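PDB 2VVF: major capsid protein P2 from Pseudoalteromonas phage pm2, which forms the shell of the virion as a homotrimeric double jelly-roll major capsid protein. Local coordinates for residues E30-R35 and V81-V86; H72-K77 and R87-G92. All coordinates share one frame; numbering follows the deposited sequence.

How the contacts relate
Both contacts belong to the N-terminal jelly roll and their centres lie about 12 Å apart. Contact 1 is strand pairing: 30-35 runs antiparallel to 81-86, held by main-chain hydrogen bonds and one Ser-82 to Asp-33 side-chain bond, with apolar side chains on one face. Contact 2 joins the loops on both sides of that second strand, 72-77 and 87-92; with no main-chain bond between them, it relies on a side-chain salt bridge. Both are largely buried, though contact 2 has an exposed residue, Pro-88, at its margin. The two meet where His-84 CB packs on Arg-74 NH1 at 3.7 Å. A second subunit bonds to Asp-33 and Ser-82 of contact 1, but packs on Lys-75 and Lys-77 of 72-77.

Contact 1 (E30-R35 and V81-V86); sequences EVIDLR and VSFHFV
Glu-30 O takes two main-chain N-H groups from the C-terminal end of 81-86. Val-86 N lies 3.2 Å from Glu-30 O, in the carbonyl plane on a lone pair and nearly straight at hydrogen (168°), whereas Phe-85 N approaches the same oxygen with a more bent N-H angle of 135°. Beside this grip Val-86 CG2 packs on Glu-30 CB at 3.6 Å, the two side chains pointing the same way. The Glu-30 carboxylate turns elsewhere, to a salt bridge with Arg-2. From Val-31 onward strand 28-37 runs antiparallel to strand 80-84, and Ile-32 with Phe-83 and Leu-34 with Val-81 form hydrogen-bonded pairs; Phe-83 N to Ile-32 O measures 2.8 Å. On the face carrying these four side chains, Ile-32 CD1 reaches the edge of the Phe-85 ring, 3.6 Å from CE2, while Leu-34 lies alongside Val-81. Asp-33 and Ser-82 occupy the other face. With OG anti to the carbonyl carbon (chi1 -54°), Ser-82 donates to the anti side of Asp-33 OD1, somewhat out of the carboxylate plane, OG to OD1 being 2.7 Å; Tyr-205 and Gln-209 of the second subunit bond to Ser-82 OG and Asp-33 OD1 respectively, tying this polar pair into the trimer interface. Val-31 CG1 lies over one face of the His-84 ring, offset toward its rim. Along the edge away from 81-86, strand 28-37 pairs with strand 128-136, where Glu-30 and Val-31 both face Gln-134 in a classic beta bulge; helix 63-71 packs on Val-81 and Phe-83, and strand 18-23 of the other sheet meets Ile-32 and Leu-34.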
loop_
_atom_site.group_PDB
_atom_site.type_symbol
_atom_site.label_atom_id
_atom_site.label_comp_id
_atom_site.label_asym_id
_atom_site.label_seq_id
_atom_site.Cartn_x
_atom_site.Cartn_y
_atom_site.Cartn_z
ATOM N N GLU A 30 -0.103 -2.409 21.046
ATOM C CA GLU A 30 0.146 -2.535 19.617
ATOM C C GLU A 30 1.401 -1.764 19.223
ATOM O O GLU A 30 2.232 -2.256 18.455
ATOM C CB GLU A 30 -1.055 -2.020 18.825
ATOM C CG GLU A 30 -2.386 -2.576 19.296
ATOM C CD GLU A 30 -3.502 -2.334 18.301
ATOM O OE1 GLU A 30 -3.365 -1.418 17.465
ATOM O OE2 GLU A 30 -4.516 -3.060 18.355
ATOM N N VAL A 31 1.529 -0.553 19.756
ATOM C CA VAL A 31 2.682 0.296 19.478
ATOM C C VAL A 31 3.038 1.142 20.693
ATOM O O VAL A 31 2.160 1.584 21.436
ATOM C CB VAL A 31 2.452 1.196 18.246
ATOM C CG1 VAL A 31 3.733 1.925 17.877
ATOM C CG2 VAL A 31 1.935 0.383 17.070
ATOM N N ILE A 32 4.334 1.369 20.881
ATOM C CA ILE A 32 4.821 2.197 21.976
ATOM C C ILE A 32 5.748 3.268 21.406
ATOM O O ILE A 32 6.820 2.963 20.880
ATOM C CB ILE A 32 5.516 1.356 23.067
ATOM C CG1 ILE A 32 4.472 0.628 23.918
ATOM C CG2 ILE A 32 6.400 2.241 23.936
ATOM C CD1 ILE A 32 5.040 -0.495 24.758
ATOM N N ASP A 33 5.308 4.521 21.480
ATOM C CA ASP A 33 6.087 5.638 20.957
ATOM C C ASP A 33 6.989 6.241 22.028
ATOM O O ASP A 33 6.511 6.822 23.000
ATOM C CB ASP A 33 5.165 6.708 20.366
ATOM C CG ASP A 33 4.163 6.135 19.379
ATOM O OD1 ASP A 33 4.567 5.320 18.522
ATOM O OD2 ASP A 33 2.970 6.494 19.462
ATOM N N LEU A 34 8.297 6.098 21.842
ATOM C CA LEU A 34 9.263 6.623 22.796
ATOM C C LEU A 34 9.898 7.920 22.310
ATOM O O LEU A 34 10.626 7.933 21.318
ATOM C CB LEU A 34 10.346 5.583 23.097
ATOM C CG LEU A 34 11.481 6.035 24.022
ATOM C CD1 LEU A 34 10.966 6.271 25.433
ATOM C CD2 LEU A 34 12.614 5.019 24.021
ATOM N N ARG A 35 9.619 9.006 23.020
ATOM C CA ARG A 35 10.173 10.310 22.681
ATOM C C ARG A 35 11.477 10.511 23.445
ATOM O O ARG A 35 11.554 10.229 24.638
ATOM C CB ARG A 35 9.175 11.419 23.031
ATOM C CG ARG A 35 9.604 12.809 22.589
ATOM C CD ARG A 35 8.496 13.825 22.808
ATOM N NE ARG A 35 7.478 13.769 21.761
ATOM C CZ ARG A 35 7.683 14.136 20.500
ATOM N NH1 ARG A 35 8.871 14.582 20.121
ATOM N NH2 ARG A 35 6.699 14.055 19.617
ATOM N N VAL A 81 10.968 7.308 18.517
ATOM C CA VAL A 81 11.209 5.968 17.997
ATOM C C VAL A 81 10.113 5.054 18.535
ATOM O O VAL A 81 9.839 5.035 19.735
ATOM C CB VAL A 81 12.624 5.456 18.339
ATOM C CG1 VAL A 81 12.753 5.181 19.827
ATOM C CG2 VAL A 81 12.952 4.214 17.521
ATOM N N SER A 82 9.453 4.334 17.636
ATOM C CA SER A 82 8.343 3.476 18.025
ATOM C C SER A 82 8.671 1.992 18.066
ATOM O O SER A 82 9.490 1.499 17.293
ATOM C CB SER A 82 7.140 3.713 17.107
ATOM O OG SER A 82 6.784 5.085 17.067
ATOM N N PHE A 83 7.994 1.286 18.966
ATOM C CA PHE A 83 8.134 -0.156 19.095
ATOM C C PHE A 83 6.911 -0.747 18.419
ATOM O O PHE A 83 5.822 -0.753 18.992
ATOM C CB PHE A 83 8.137 -0.567 20.569
ATOM C CG PHE A 83 9.423 -0.269 21.285
ATOM C CD1 PHE A 83 10.355 -1.269 21.510
ATOM C CD2 PHE A 83 9.687 1.004 21.762
ATOM C CE1 PHE A 83 11.535 -0.996 22.181
ATOM C CE2 PHE A 83 10.862 1.279 22.435
ATOM C CZ PHE A 83 11.786 0.278 22.644
ATOM N N HIS A 84 7.079 -1.199 17.182
ATOM C CA HIS A 84 5.971 -1.770 16.429
ATOM C C HIS A 84 5.789 -3.252 16.727
ATOM O O HIS A 84 6.433 -4.102 16.109
ATOM C CB HIS A 84 6.177 -1.565 14.927
ATOM C CG HIS A 84 6.073 -0.137 14.490
ATOM N ND1 HIS A 84 4.891 0.423 14.057
ATOM C CD2 HIS A 84 7.005 0.840 14.408
ATOM C CE1 HIS A 84 5.098 1.687 13.734
ATOM N NE2 HIS A 84 6.374 1.965 13.938
ATOM N N PHE A 85 4.903 -3.564 17.667
ATOM C CA PHE A 85 4.625 -4.954 18.000
ATOM C C PHE A 85 3.731 -5.516 16.908
ATOM O O PHE A 85 3.987 -6.591 16.365
ATOM C CB PHE A 85 3.980 -5.060 19.380
ATOM C CG PHE A 85 4.870 -4.579 20.486
ATOM C CD1 PHE A 85 5.995 -5.302 20.845
ATOM C CD2 PHE A 85 4.634 -3.366 21.108
ATOM C CE1 PHE A 85 6.841 -4.847 21.838
ATOM C CE2 PHE A 85 5.476 -2.905 22.100
ATOM C CZ PHE A 85 6.581 -3.646 22.465
ATOM N N VAL A 86 2.724 -4.738 16.535
ATOM C CA VAL A 86 1.848 -5.105 15.434
ATOM C C VAL A 86 2.651 -4.839 14.163
ATOM O O VAL A 86 3.207 -3.752 13.990
ATOM C CB VAL A 86 0.555 -4.265 15.453
ATOM C CG1 VAL A 86 -0.128 -4.299 14.093
ATOM C CG2 VAL A 86 -0.382 -4.751 16.548
#

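Contact 2 (H72-K77 and R87-G92)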
loop_
_atom_site.group_PDB
_atom_site.type_symbol
_atom_site.label_atom_id
_atom_site.label_comp_id
_atom_site.label_asym_id
_atom_site.label_seq_id
_atom_site.Cartn_x
_atom_site.Cartn_y
_atom_site.Cartn_z
ATOM N N HIS A 72 11.517 -1.398 6.887
ATOM C CA HIS A 72 10.159 -1.662 6.421
ATOM C C HIS A 72 9.530 -0.400 5.850
ATOM O O HIS A 72 8.362 -0.399 5.455
ATOM C CB HIS A 72 9.298 -2.193 7.565
ATOM C CG HIS A 72 9.703 -3.552 8.041
ATOM N ND1 HIS A 72 9.505 -4.692 7.293
ATOM C CD2 HIS A 72 10.290 -3.954 9.194
ATOM C CE1 HIS A 72 9.950 -5.739 7.966
ATOM N NE2 HIS A 72 10.432 -5.319 9.121
ATOM N N LYS A 73 10.312 0.675 5.822
ATOM C CA LYS A 73 9.850 1.960 5.314
ATOM C C LYS A 73 8.720 2.521 6.164
ATOM O O LYS A 73 7.776 3.115 5.644
ATOM C CB LYS A 73 9.415 1.843 3.854
ATOM C CG LYS A 73 10.562 1.595 2.891
ATOM C CD LYS A 73 10.423 2.440 1.641
ATOM C CE LYS A 73 11.600 2.233 0.708
ATOM N NZ LYS A 73 11.170 2.196 -0.714
ATOM N N ARG A 74 8.821 2.330 7.474
ATOM C CA ARG A 74 7.822 2.855 8.395
ATOM C C ARG A 74 8.140 4.323 8.661
ATOM O O ARG A 74 9.277 4.759 8.473
ATOM C CB ARG A 74 7.834 2.069 9.710
ATOM C CG ARG A 74 7.380 0.626 9.584
ATOM C CD ARG A 74 7.849 -0.187 10.775
ATOM N NE ARG A 74 7.337 -1.555 10.744
ATOM C CZ ARG A 74 7.780 -2.533 11.527
ATOM N NH1 ARG A 74 8.743 -2.295 12.406
ATOM N NH2 ARG A 74 7.261 -3.748 11.430
ATOM N N LYS A 75 7.139 5.084 9.088
ATOM C CA LYS A 75 7.328 6.504 9.360
ATOM C C LYS A 75 8.400 6.753 10.417
ATOM O O LYS A 75 8.286 6.299 11.557
ATOM C CB LYS A 75 6.009 7.157 9.774
ATOM C CG LYS A 75 6.099 8.656 10.003
ATOM C CD LYS A 75 6.808 9.355 8.856
ATOM C CE LYS A 75 6.986 10.836 9.145
ATOM N NZ LYS A 75 7.944 11.476 8.208
ATOM N N ILE A 76 9.444 7.477 10.026
ATOM C CA ILE A 76 10.534 7.805 10.933
ATOM C C ILE A 76 10.524 9.297 11.234
ATOM O O ILE A 76 10.448 10.123 10.324
ATOM C CB ILE A 76 11.899 7.365 10.369
ATOM C CG1 ILE A 76 11.924 5.850 10.145
ATOM C CG2 ILE A 76 13.021 7.781 11.310
ATOM C CD1 ILE A 76 11.791 5.039 11.418
ATOM N N LYS A 77 10.591 9.639 12.515
ATOM C CA LYS A 77 10.598 11.032 12.930
ATOM C C LYS A 77 11.683 11.265 13.973
ATOM O O LYS A 77 11.828 10.486 14.914
ATOM C CB LYS A 77 9.231 11.432 13.489
ATOM C CG LYS A 77 9.119 12.899 13.862
ATOM C CD LYS A 77 8.504 13.707 12.734
ATOM C CE LYS A 77 8.360 15.170 13.119
ATOM N NZ LYS A 77 8.250 16.050 11.924
ATOM N N ARG A 87 2.748 -5.842 13.295
ATOM C CA ARG A 87 3.506 -5.700 12.055
ATOM C C ARG A 87 2.611 -5.249 10.903
ATOM O O ARG A 87 1.834 -6.030 10.358
ATOM C CB ARG A 87 4.239 -7.001 11.723
ATOM C CG ARG A 87 5.163 -7.470 12.843
ATOM C CD ARG A 87 5.974 -8.685 12.433
ATOM N NE ARG A 87 6.941 -8.367 11.386
ATOM C CZ ARG A 87 8.258 -8.483 11.522
ATOM N NH1 ARG A 87 8.776 -8.912 12.664
ATOM N NH2 ARG A 87 9.059 -8.172 10.512
ATOM N N PRO A 88 2.720 -3.970 10.557
ATOM C CA PRO A 88 1.899 -3.357 9.512
ATOM C C PRO A 88 2.085 -3.933 8.108
ATOM O O PRO A 88 1.222 -3.761 7.245
ATOM C CB PRO A 88 2.344 -1.888 9.531
ATOM C CG PRO A 88 3.057 -1.699 10.843
ATOM C CD PRO A 88 3.683 -3.019 11.138
ATOM N N GLU A 89 3.212 -4.596 7.876
ATOM C CA GLU A 89 3.514 -5.154 6.561
ATOM C C GLU A 89 2.908 -6.537 6.337
ATOM O O GLU A 89 2.958 -7.076 5.228
ATOM C CB GLU A 89 5.029 -5.204 6.343
ATOM C CG GLU A 89 5.723 -3.860 6.485
ATOM C CD GLU A 89 5.898 -3.439 7.933
ATOM O OE1 GLU A 89 5.849 -4.317 8.821
ATOM O OE2 GLU A 89 6.086 -2.230 8.180
ATOM N N MET A 90 2.339 -7.110 7.393
ATOM C CA MET A 90 1.742 -8.439 7.310
ATOM C C MET A 90 0.572 -8.513 6.336
ATOM O O MET A 90 -0.243 -7.593 6.254
ATOM C CB MET A 90 1.303 -8.920 8.695
ATOM C CG MET A 90 2.437 -9.053 9.700
ATOM S SD MET A 90 3.903 -9.842 9.008
ATOM C CE MET A 90 3.323 -11.514 8.781
ATOM N N LYS A 91 0.497 -9.623 5.607
ATOM C CA LYS A 91 -0.582 -9.873 4.657
ATOM C C LYS A 91 -1.187 -11.240 4.968
ATOM O O LYS A 91 -0.463 -12.206 5.201
ATOM C CB LYS A 91 -0.053 -9.848 3.220
ATOM C CG LYS A 91 0.598 -8.535 2.815
ATOM C CD LYS A 91 -0.426 -7.541 2.300
ATOM C CE LYS A 91 -1.257 -8.134 1.175
ATOM N NZ LYS A 91 -2.374 -7.233 0.777
ATOM N N GLY A 92 -2.513 -11.311 4.995
ATOM C CA GLY A 92 -3.201 -12.557 5.312
ATOM C C GLY A 92 -3.310 -13.491 4.112
ATOM O O GLY A 92 -3.433 -13.046 2.971
#
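Arg-74 grips the Glu-89 carboxylate side-on with two nitrogens, NE to OE2 at 2.9 Å and NH2 to OE1 at 3.0 Å. Both oxygens are met on their syn sides, but the guanidinium and carboxylate planes are 40° apart, a twisted rather than coplanar bidentate salt bridge. The arginine is extended from CG to NE, whereas Glu-89 bends at chi2 (77°), which places CD 3.6 Å from His-72 CB. Glu-89 OE1 lies over one face of the imidazole, offset toward the rim. The same ring also packs on the arginine: His-72 CD2 sits over the centre of the Arg-74 guanidinium, 3.7 Å above its plane. Pro-88 CD approaches Arg-74 NH2 at 3.7 Å. Arg-87 NH2 comes within 3.5 Å of His-72 NE2, but the angle is too poor for a hydrogen bond; Arg-87 NH1 is bonded instead to Thr-145. Outside the pair of loops, Asn-69 accepts from Arg-74 NH1, and Lys-212 is hydrogen-bonded to His-72 ND1. Lys-73, with positive phi, closes helix 63-71 in a Schellman motif, and Arg-87 to Met-90 forms a type I beta turn. The Arg-74 to Glu-89 bridge thus joins the two loops that flank strand 80-84 of the N-terminal jelly roll.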